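Fluvirucin B1 DH domain from module 1 (Actinomadura vulgaris, PDB 6OBV) probably catalyses the dehydration of a beta-hydroxyacyl chain to its alpha,beta-unsaturated form, as the dehydratase domain of module 1 of the fluvirucin polyketide synthase. Local coordinates at residues C95-P106 against T144-S155; A34-A42 against L54-W65. One frame throughout, in Å; residues are numbered along the deposited sequence.

Contact 1: C95-P106 against T144-S155; sequences CPVLEELTLEAP and TRHAAGTLTATS
Thr102 and Ala148 form a hydrogen-bonded pair between strands 97-103 and 144-152, antiparallel neighbours in the N-terminal half of the double-hotdog dehydratase fold, with segment axes 178° apart. The bond from Thr102 N to Ala148 O (2.9 Å) is almost straight. Pairing shifts by one residue at a classic beta bulge, where Glu99 and Glu100 both face Thr150. Thr150 O accepts a bond from Glu100 N at 3.2 Å, in the carbonyl plane, and a weak one from Glu99 N.

The side chains sort into two layers. Leu98, Leu101, Leu103, Ala147 and Leu151 share one face; Leu98 CD1 meets Leu151 CD2 at 3.9 Å, and the three leucines of 97-103 pack on Val87, Ala86 and Phe82 of helix 79-92. On the other face Val97 and Thr152 lie side by side. Turning CG1 opposite the backbone N (chi1 175°) brings that methyl of Val97 to 3.7 Å from CG2 of Thr152. Farther along, a water donates to Glu100 OE2, Thr102 OG1 and Ala148 O, tying side chains to backbone. Glu99 runs alongside Thr150, while its carboxylate forms a salt bridge with Arg129.

Beyond strand 97-103, Arg145 NE donates to Glu104 OE1 at 2.8 Å in a salt bridge, meeting it from above the carboxylate plane. The two flat groups are turned 75° apart, and the CB of Ala148 sits over the centre of one guanidinium face. Next to this pair, a second water bridges the carbonyl O of His146 and Ala105 O, Thr144 CG2 lies over one face of the His146 ring, and His146 ND1 donates in the ring plane to Ala105 O at 2.6 Å, approaching that oxygen from above the carbonyl plane.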
loop_
_atom_site.group_PDB
_atom_site.type_symbol
_atom_site.label_atom_id
_atom_site.label_comp_id
_atom_site.label_asym_id
_atom_site.label_seq_id
_atom_site.Cartn_x
_atom_site.Cartn_y
_atom_site.Cartn_z
ATOM N N CYS A 95 -17.905 -3.639 3.001
ATOM C CA CYS A 95 -18.791 -3.215 1.915
ATOM C C CYS A 95 -18.855 -4.316 0.868
ATOM O O CYS A 95 -18.312 -4.171 -0.231
ATOM C CB CYS A 95 -18.295 -1.920 1.275
ATOM S SG CYS A 95 -18.911 -0.463 2.017
ATOM N N PRO A 96 -19.517 -5.434 1.175
ATOM C CA PRO A 96 -19.307 -6.645 0.365
ATOM C C PRO A 96 -19.996 -6.643 -0.990
ATOM O O PRO A 96 -19.571 -7.417 -1.857
ATOM C CB PRO A 96 -19.864 -7.765 1.261
ATOM C CG PRO A 96 -20.911 -7.073 2.097
ATOM C CD PRO A 96 -20.366 -5.686 2.355
ATOM N N VAL A 97 -21.014 -5.798 -1.198
ATOM C CA VAL A 97 -21.881 -5.867 -2.371
ATOM C C VAL A 97 -21.317 -5.009 -3.498
ATOM O O VAL A 97 -21.081 -3.807 -3.323
ATOM C CB VAL A 97 -23.310 -5.434 -2.012
ATOM C CG1 VAL A 97 -24.202 -5.385 -3.266
ATOM C CG2 VAL A 97 -23.885 -6.397 -0.965
ATOM N N LEU A 98 -21.127 -5.623 -4.665
ATOM C CA LEU A 98 -20.650 -4.924 -5.860
ATOM C C LEU A 98 -21.842 -4.319 -6.586
ATOM O O LEU A 98 -22.470 -4.952 -7.437
ATOM C CB LEU A 98 -19.893 -5.883 -6.764
ATOM C CG LEU A 98 -19.195 -5.227 -7.945
ATOM C CD1 LEU A 98 -18.387 -4.044 -7.457
ATOM C CD2 LEU A 98 -18.302 -6.268 -8.624
ATOM N N GLU A 99 -22.171 -3.072 -6.237
ATOM C CA GLU A 99 -23.344 -2.428 -6.820
ATOM C C GLU A 99 -23.192 -2.265 -8.331
ATOM O O GLU A 99 -24.141 -2.469 -9.089
ATOM C CB GLU A 99 -23.562 -1.080 -6.136
ATOM C CG GLU A 99 -24.577 -0.154 -6.774
ATOM C CD GLU A 99 -24.703 1.149 -5.997
ATOM O OE1 GLU A 99 -25.311 1.135 -4.908
ATOM O OE2 GLU A 99 -24.179 2.184 -6.454
ATOM N N GLU A 100 -21.999 -1.929 -8.788
ATOM C CA GLU A 100 -21.757 -1.680 -10.200
ATOM C C GLU A 100 -20.267 -1.880 -10.456
ATOM O O GLU A 100 -19.441 -1.512 -9.619
ATOM C CB GLU A 100 -22.211 -0.261 -10.575
ATOM C CG GLU A 100 -22.315 0.022 -12.056
ATOM C CD GLU A 100 -20.982 0.416 -12.656
ATOM O OE1 GLU A 100 -20.747 0.108 -13.850
ATOM O OE2 GLU A 100 -20.167 1.025 -11.923
ATOM N N LEU A 101 -19.923 -2.495 -11.589
ATOM C CA LEU A 101 -18.533 -2.497 -12.055
ATOM C C LEU A 101 -18.522 -2.475 -13.584
ATOM O O LEU A 101 -19.211 -3.278 -14.223
ATOM C CB LEU A 101 -17.774 -3.718 -11.529
ATOM C CG LEU A 101 -16.256 -3.848 -11.713
ATOM C CD1 LEU A 101 -15.502 -3.078 -10.638
ATOM C CD2 LEU A 101 -15.838 -5.299 -11.644
ATOM N N THR A 102 -17.774 -1.538 -14.169
ATOM C CA THR A 102 -17.581 -1.478 -15.615
ATOM C C THR A 102 -16.149 -1.882 -15.921
ATOM O O THR A 102 -15.218 -1.412 -15.254
ATOM C CB THR A 102 -17.866 -0.084 -16.185
ATOM O OG1 THR A 102 -19.157 0.361 -15.767
ATOM C CG2 THR A 102 -17.846 -0.109 -17.704
ATOM N N LEU A 103 -15.977 -2.775 -16.904
ATOM C CA LEU A 103 -14.644 -3.088 -17.401
ATOM C C LEU A 103 -14.254 -2.027 -18.421
ATOM O O LEU A 103 -14.996 -1.755 -19.368
ATOM C CB LEU A 103 -14.595 -4.485 -18.026
ATOM C CG LEU A 103 -14.780 -5.718 -17.110
ATOM C CD1 LEU A 103 -14.150 -5.563 -15.688
ATOM C CD2 LEU A 103 -16.218 -6.177 -17.031
ATOM N N GLU A 104 -13.105 -1.397 -18.210
ATOM C CA GLU A 104 -12.699 -0.267 -19.039
ATOM C C GLU A 104 -11.670 -0.651 -20.090
ATOM O O GLU A 104 -11.840 -0.335 -21.272
ATOM C CB GLU A 104 -12.143 0.849 -18.152
ATOM C CG GLU A 104 -13.000 1.107 -16.938
ATOM C CD GLU A 104 -12.693 2.435 -16.309
ATOM O OE1 GLU A 104 -11.546 2.895 -16.459
ATOM O OE2 GLU A 104 -13.596 3.024 -15.680
ATOM N N ALA A 105 -10.596 -1.320 -19.679
ATOM C CA ALA A 105 -9.515 -1.684 -20.576
ATOM C C ALA A 105 -9.186 -3.151 -20.345
ATOM O O ALA A 105 -8.984 -3.573 -19.191
ATOM C CB ALA A 105 -8.256 -0.806 -20.364
ATOM N N PRO A 106 -9.138 -3.959 -21.394
ATOM C CA PRO A 106 -8.699 -5.341 -21.226
ATOM C C PRO A 106 -7.296 -5.381 -20.636
ATOM O O PRO A 106 -6.494 -4.458 -20.819
ATOM C CB PRO A 106 -8.741 -5.905 -22.651
ATOM C CG PRO A 106 -8.920 -4.710 -23.546
ATOM C CD PRO A 106 -9.595 -3.669 -22.760
ATOM N N THR A 144 -2.484 0.895 -15.581
ATOM C CA THR A 144 -3.679 1.036 -16.401
ATOM C C THR A 144 -4.872 0.682 -15.535
ATOM O O THR A 144 -4.848 -0.335 -14.832
ATOM C CB THR A 144 -3.622 0.120 -17.624
ATOM O OG1 THR A 144 -2.487 0.475 -18.412
ATOM C CG2 THR A 144 -4.902 0.236 -18.482
ATOM N N ARG A 145 -5.904 1.523 -15.573
ATOM C CA ARG A 145 -7.150 1.200 -14.904
ATOM C C ARG A 145 -7.979 0.251 -15.766
ATOM O O ARG A 145 -8.250 0.534 -16.931
ATOM C CB ARG A 145 -7.942 2.473 -14.594
ATOM C CG ARG A 145 -8.963 2.250 -13.482
ATOM C CD ARG A 145 -9.693 3.511 -13.100
ATOM N NE ARG A 145 -10.477 4.056 -14.198
ATOM C CZ ARG A 145 -11.334 5.063 -14.063
ATOM N NH1 ARG A 145 -11.516 5.630 -12.874
ATOM N NH2 ARG A 145 -12.010 5.501 -15.113
ATOM N N HIS A 146 -8.365 -0.888 -15.192
ATOM C CA HIS A 146 -9.096 -1.907 -15.934
ATOM C C HIS A 146 -10.557 -2.018 -15.538
ATOM O O HIS A 146 -11.343 -2.600 -16.290
ATOM C CB HIS A 146 -8.417 -3.278 -15.750
ATOM C CG HIS A 146 -7.051 -3.356 -16.371
ATOM N ND1 HIS A 146 -6.862 -3.417 -17.732
ATOM C CD2 HIS A 146 -5.812 -3.356 -15.819
ATOM C CE1 HIS A 146 -5.568 -3.463 -17.994
ATOM N NE2 HIS A 146 -4.910 -3.425 -16.847
ATOM N N ALA A 147 -10.940 -1.478 -14.389
ATOM C CA ALA A 147 -12.268 -1.708 -13.841
ATOM C C ALA A 147 -12.538 -0.603 -12.836
ATOM O O ALA A 147 -11.638 -0.199 -12.092
ATOM C CB ALA A 147 -12.368 -3.083 -13.165
ATOM N N ALA A 148 -13.759 -0.096 -12.838
ATOM C CA ALA A 148 -14.143 0.933 -11.887
ATOM C C ALA A 148 -15.602 0.727 -11.553
ATOM O O ALA A 148 -16.402 0.392 -12.434
ATOM C CB ALA A 148 -13.931 2.343 -12.445
ATOM N N GLY A 149 -15.947 0.913 -10.286
ATOM C CA GLY A 149 -17.348 0.827 -9.933
ATOM C C GLY A 149 -17.670 1.285 -8.533
ATOM O O GLY A 149 -17.047 2.225 -8.030
ATOM N N THR A 150 -18.644 0.625 -7.898
ATOM C CA THR A 150 -19.166 1.058 -6.611
ATOM C C THR A 150 -19.533 -0.145 -5.757
ATOM O O THR A 150 -20.221 -1.068 -6.218
ATOM C CB THR A 150 -20.387 1.960 -6.798
ATOM O OG1 THR A 150 -19.986 3.151 -7.479
ATOM C CG2 THR A 150 -20.977 2.332 -5.458
ATOM N N LEU A 151 -19.059 -0.124 -4.519
ATOM C CA LEU A 151 -19.428 -1.081 -3.492
ATOM C C LEU A 151 -20.443 -0.455 -2.547
ATOM O O LEU A 151 -20.412 0.751 -2.292
ATOM C CB LEU A 151 -18.195 -1.526 -2.707
ATOM C CG LEU A 151 -17.123 -2.217 -3.552
ATOM C CD1 LEU A 151 -15.704 -2.019 -2.967
ATOM C CD2 LEU A 151 -17.469 -3.702 -3.694
ATOM N N THR A 152 -21.349 -1.290 -2.035
ATOM C CA THR A 152 -22.340 -0.879 -1.051
ATOM C C THR A 152 -22.437 -1.971 0.005
ATOM O O THR A 152 -21.933 -3.081 -0.175
ATOM C CB THR A 152 -23.718 -0.597 -1.696
ATOM O OG1 THR A 152 -24.631 -0.115 -0.704
ATOM C CG2 THR A 152 -24.318 -1.852 -2.327
ATOM N N ALA A 153 -23.050 -1.640 1.138
ATOM C CA ALA A 153 -23.381 -2.662 2.119
ATOM C C ALA A 153 -24.797 -3.188 1.945
ATOM O O ALA A 153 -25.141 -4.210 2.550
ATOM C CB ALA A 153 -23.202 -2.124 3.536
ATOM N N THR A 154 -25.613 -2.522 1.130
ATOM C CA THR A 154 -26.998 -2.924 0.923
ATOM C C THR A 154 -27.057 -4.282 0.231
ATOM O O THR A 154 -26.533 -4.452 -0.876
ATOM C CB THR A 154 -27.741 -1.876 0.094
ATOM O OG1 THR A 154 -27.273 -0.567 0.435
ATOM C CG2 THR A 154 -29.230 -1.950 0.378
ATOM N N SER A 155 -27.698 -5.248 0.882
ATOM C CA SER A 155 -27.920 -6.566 0.315
ATOM C C SER A 155 -29.328 -6.664 -0.252
ATOM O O SER A 155 -30.267 -6.035 0.244
ATOM C CB SER A 155 -27.710 -7.661 1.363
ATOM O OG SER A 155 -26.621 -7.347 2.212
HETATM O O HOH W 1 -18.179 2.274 -13.287
HETATM O O HOH W 2 -11.217 -4.708 -18.176
#

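Contact 2: A34-A42 against L54-W65; sequences AVDHPMLGA and LTGRISTTTHPW
The beta hairpin of strands 40-45 and 52-58 contains a classic beta bulge, Gly41 and Ala42 both facing Thr55. Thr55 O takes a bond from Gly41 N at 3.0 Å in the carbonyl plane and a weak one from Ala42 N, while Thr55 N donates back to Ala42 O. The short strand axes lie 135° apart, and regular pairing does not continue past the bulge toward Met39; at Gly56 the CA meets Met39 O in a CA-H...O contact of 3.2 Å.

From there side chains carry the contact. Met39 starts with CG opposite its carbonyl carbon (chi1 -54°) and runs on extended through chi2, which sets SD 4.1 Å from Trp65 CZ2; the bend at chi3 turns only the terminal methyl. The sulfur lies 86° off the ring normal, an edge-on Met-aromatic contact. Met39 CG also packs on Ile58 CG2 at 4.0 Å, and the same Ile58 methyl stands over one face of the His63 ring, offset toward its rim. On the hairpin side, Leu40 and Leu54 cross at about a right angle, and Leu40 continues onto Leu85 of helix 79-92.

His63 NE2 donates to Pro38 O at 2.8 Å, in the ring plane but above the carbonyl plane, and its ND1 shares a hydrogen bond with Thr62 OG1. Bonded at both nitrogens, the imidazole is fixed in rotation; Thr55 OG1, hydrogen-bonded to Leu30 O and Gln32 NE2 of the second subunit, ties the hairpin into the dimer.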
loop_
_atom_site.group_PDB
_atom_site.type_symbol
_atom_site.label_atom_id
_atom_site.label_comp_id
_atom_site.label_asym_id
_atom_site.label_seq_id
_atom_site.Cartn_x
_atom_site.Cartn_y
_atom_site.Cartn_z
ATOM N N ALA A 34 -2.150 -8.239 6.549
ATOM C CA ALA A 34 -2.131 -9.313 5.572
ATOM C C ALA A 34 -3.544 -9.559 5.059
ATOM O O ALA A 34 -4.526 -9.347 5.775
ATOM C CB ALA A 34 -1.541 -10.586 6.174
ATOM N N VAL A 35 -3.640 -9.967 3.794
ATOM C CA VAL A 35 -4.889 -10.410 3.180
ATOM C C VAL A 35 -4.676 -11.840 2.715
ATOM O O VAL A 35 -3.725 -12.114 1.969
ATOM C CB VAL A 35 -5.308 -9.524 1.988
ATOM C CG1 VAL A 35 -6.607 -10.042 1.364
ATOM C CG2 VAL A 35 -5.445 -8.058 2.392
ATOM N N ASP A 36 -5.557 -12.744 3.148
ATOM C CA ASP A 36 -5.480 -14.157 2.765
ATOM C C ASP A 36 -6.371 -14.392 1.550
ATOM O O ASP A 36 -7.560 -14.687 1.664
ATOM C CB ASP A 36 -5.872 -15.066 3.922
ATOM C CG ASP A 36 -5.757 -16.544 3.558
ATOM O OD1 ASP A 36 -4.839 -16.890 2.779
ATOM O OD2 ASP A 36 -6.563 -17.360 4.064
ATOM N N HIS A 37 -5.773 -14.279 0.369
ATOM C CA HIS A 37 -6.469 -14.403 -0.894
ATOM C C HIS A 37 -5.430 -14.801 -1.928
ATOM O O HIS A 37 -4.269 -14.408 -1.797
ATOM C CB HIS A 37 -7.144 -13.077 -1.272
ATOM C CG HIS A 37 -8.040 -13.177 -2.466
ATOM N ND1 HIS A 37 -7.577 -13.029 -3.754
ATOM C CD2 HIS A 37 -9.367 -13.417 -2.566
ATOM C CE1 HIS A 37 -8.581 -13.178 -4.600
ATOM N NE2 HIS A 37 -9.681 -13.404 -3.904
ATOM N N PRO A 38 -5.792 -15.602 -2.944
ATOM C CA PRO A 38 -4.772 -16.053 -3.917
ATOM C C PRO A 38 -4.190 -14.948 -4.786
ATOM O O PRO A 38 -3.085 -15.118 -5.314
ATOM C CB PRO A 38 -5.531 -17.087 -4.768
ATOM C CG PRO A 38 -6.629 -17.591 -3.876
ATOM C CD PRO A 38 -7.047 -16.372 -3.071
ATOM N N MET A 39 -4.883 -13.827 -4.974
ATOM C CA MET A 39 -4.384 -12.791 -5.861
ATOM C C MET A 39 -4.004 -11.515 -5.140
ATOM O O MET A 39 -3.272 -10.703 -5.716
ATOM C CB MET A 39 -5.425 -12.449 -6.943
ATOM C CG MET A 39 -5.914 -13.651 -7.725
ATOM S SD MET A 39 -6.839 -13.200 -9.213
ATOM C CE MET A 39 -8.358 -12.601 -8.530
ATOM N N LEU A 40 -4.486 -11.318 -3.912
ATOM C CA LEU A 40 -4.169 -10.143 -3.104
ATOM C C LEU A 40 -3.550 -10.581 -1.789
ATOM O O LEU A 40 -4.071 -11.487 -1.133
ATOM C CB LEU A 40 -5.411 -9.318 -2.806
ATOM C CG LEU A 40 -6.156 -8.833 -4.026
ATOM C CD1 LEU A 40 -7.521 -8.456 -3.560
ATOM C CD2 LEU A 40 -5.406 -7.651 -4.675
ATOM N N GLY A 41 -2.466 -9.917 -1.393
ATOM C CA GLY A 41 -1.742 -10.285 -0.201
ATOM C C GLY A 41 -1.584 -9.196 0.845
ATOM O O GLY A 41 -1.057 -9.479 1.929
ATOM N N ALA A 42 -2.027 -7.963 0.567
ATOM C CA ALA A 42 -1.784 -6.875 1.512
ATOM C C ALA A 42 -2.893 -5.832 1.459
ATOM O O ALA A 42 -3.402 -5.509 0.384
ATOM C CB ALA A 42 -0.431 -6.205 1.241
ATOM N N LEU A 54 -5.514 -2.416 -1.749
ATOM C CA LEU A 54 -5.062 -3.794 -1.624
ATOM C C LEU A 54 -4.179 -4.104 -2.816
ATOM O O LEU A 54 -4.479 -3.688 -3.942
ATOM C CB LEU A 54 -6.231 -4.780 -1.587
ATOM C CG LEU A 54 -7.104 -4.742 -0.334
ATOM C CD1 LEU A 54 -8.071 -3.539 -0.382
ATOM C CD2 LEU A 54 -7.859 -6.060 -0.204
ATOM N N THR A 55 -3.096 -4.832 -2.564
ATOM C CA THR A 55 -2.076 -5.067 -3.566
ATOM C C THR A 55 -1.847 -6.561 -3.720
ATOM O O THR A 55 -2.005 -7.325 -2.766
ATOM C CB THR A 55 -0.757 -4.412 -3.183
ATOM O OG1 THR A 55 -0.227 -5.103 -2.032
ATOM C CG2 THR A 55 -0.978 -2.941 -2.868
ATOM N N GLY A 56 -1.453 -6.963 -4.924
ATOM C CA GLY A 56 -1.123 -8.348 -5.152
ATOM C C GLY A 56 -0.341 -8.503 -6.430
ATOM O O GLY A 56 0.091 -7.522 -7.042
ATOM N N ARG A 57 -0.139 -9.757 -6.816
ATOM C CA ARG A 57 0.608 -10.069 -8.024
ATOM C C ARG A 57 0.111 -11.403 -8.567
ATOM O O ARG A 57 -0.291 -12.283 -7.802
ATOM C CB ARG A 57 2.120 -10.096 -7.755
ATOM C CG ARG A 57 2.751 -11.460 -7.868
ATOM C CD ARG A 57 4.229 -11.436 -7.547
ATOM N NE ARG A 57 5.007 -10.694 -8.532
ATOM C CZ ARG A 57 6.324 -10.499 -8.449
ATOM N NH1 ARG A 57 7.009 -10.993 -7.421
ATOM N NH2 ARG A 57 6.959 -9.805 -9.390
ATOM N N ILE A 58 0.105 -11.534 -9.900
ATOM C CA ILE A 58 -0.290 -12.779 -10.545
ATOM C C ILE A 58 0.661 -13.065 -11.700
ATOM O O ILE A 58 1.368 -12.183 -12.192
ATOM C CB ILE A 58 -1.758 -12.747 -11.041
ATOM C CG1 ILE A 58 -1.956 -11.623 -12.039
ATOM C CG2 ILE A 58 -2.743 -12.597 -9.866
ATOM C CD1 ILE A 58 -3.389 -11.471 -12.493
ATOM N N SER A 59 0.668 -14.323 -12.130
ATOM C CA SER A 59 1.493 -14.771 -13.250
ATOM C C SER A 59 1.013 -16.158 -13.634
ATOM O O SER A 59 0.460 -16.875 -12.801
ATOM C CB SER A 59 2.977 -14.801 -12.892
ATOM O OG SER A 59 3.382 -16.098 -12.503
ATOM N N THR A 60 1.232 -16.541 -14.897
ATOM C CA THR A 60 0.840 -17.892 -15.300
ATOM C C THR A 60 1.556 -18.950 -14.470
ATOM O O THR A 60 1.084 -20.089 -14.385
ATOM C CB THR A 60 1.111 -18.133 -16.794
ATOM O OG1 THR A 60 2.515 -18.030 -17.050
ATOM C CG2 THR A 60 0.377 -17.109 -17.666
ATOM N N THR A 61 2.669 -18.592 -13.830
ATOM C CA THR A 61 3.409 -19.553 -13.022
ATOM C C THR A 61 2.700 -19.834 -11.702
ATOM O O THR A 61 2.661 -20.980 -11.252
ATOM C CB THR A 61 4.823 -19.029 -12.758
ATOM O OG1 THR A 61 5.518 -18.941 -13.998
ATOM C CG2 THR A 61 5.573 -19.935 -11.814
ATOM N N THR A 62 2.152 -18.797 -11.067
ATOM C CA THR A 62 1.472 -18.942 -9.786
ATOM C C THR A 62 -0.029 -19.139 -9.942
ATOM O O THR A 62 -0.677 -19.676 -9.033
ATOM C CB THR A 62 1.729 -17.700 -8.923
ATOM O OG1 THR A 62 1.377 -16.532 -9.677
ATOM C CG2 THR A 62 3.212 -17.629 -8.500
ATOM N N HIS A 63 -0.576 -18.707 -11.071
ATOM C CA HIS A 63 -1.996 -18.815 -11.406
ATOM C C HIS A 63 -2.103 -19.450 -12.788
ATOM O O HIS A 63 -2.356 -18.760 -13.785
ATOM C CB HIS A 63 -2.652 -17.436 -11.370
ATOM C CG HIS A 63 -2.583 -16.767 -10.029
ATOM N ND1 HIS A 63 -1.430 -16.188 -9.538
ATOM C CD2 HIS A 63 -3.526 -16.596 -9.072
ATOM C CE1 HIS A 63 -1.667 -15.687 -8.339
ATOM N NE2 HIS A 63 -2.935 -15.920 -8.033
ATOM N N PRO A 64 -1.886 -20.763 -12.894
ATOM C CA PRO A 64 -1.816 -21.390 -14.230
ATOM C C PRO A 64 -3.114 -21.305 -15.021
ATOM O O PRO A 64 -3.087 -21.450 -16.249
ATOM C CB PRO A 64 -1.443 -22.847 -13.920
ATOM C CG PRO A 64 -1.860 -23.057 -12.485
ATOM C CD PRO A 64 -1.678 -21.734 -11.803
ATOM N N TRP A 65 -4.247 -21.077 -14.363
ATOM C CA TRP A 65 -5.498 -20.948 -15.093
ATOM C C TRP A 65 -5.522 -19.702 -15.977
ATOM O O TRP A 65 -6.292 -19.658 -16.946
ATOM C CB TRP A 65 -6.672 -20.938 -14.105
ATOM C CG TRP A 65 -6.568 -19.889 -13.019
ATOM C CD1 TRP A 65 -6.026 -20.052 -11.778
ATOM C CD2 TRP A 65 -7.044 -18.527 -13.074
ATOM N NE1 TRP A 65 -6.128 -18.878 -11.059
ATOM C CE2 TRP A 65 -6.757 -17.933 -11.827
ATOM C CE3 TRP A 65 -7.688 -17.761 -14.052
ATOM C CZ2 TRP A 65 -7.076 -16.597 -11.538
ATOM C CZ3 TRP A 65 -8.017 -16.428 -13.761
ATOM C CH2 TRP A 65 -7.701 -15.861 -12.517
#

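Contacts 1 and 2 belong to the same run of antiparallel strands in the N-terminal hotdog, separated by strands 115-121 and 130-137. Their centres lie about 19 Å apart and their nearest atoms about 8 Å, so they do not touch. Helix 79-92 relates them, since both pack on its successive residues 85 to 87. Strand 97-103 of contact 1 pairs with strand 247-257 of the second hotdog, so contact 1 lies at the seam between the two halves, while contact 2 reaches the other subunit. Segment 54-65 of contact 2 leads into the region that, in related dehydratases, carries the catalytic histidine; no ligand defines the pocket here.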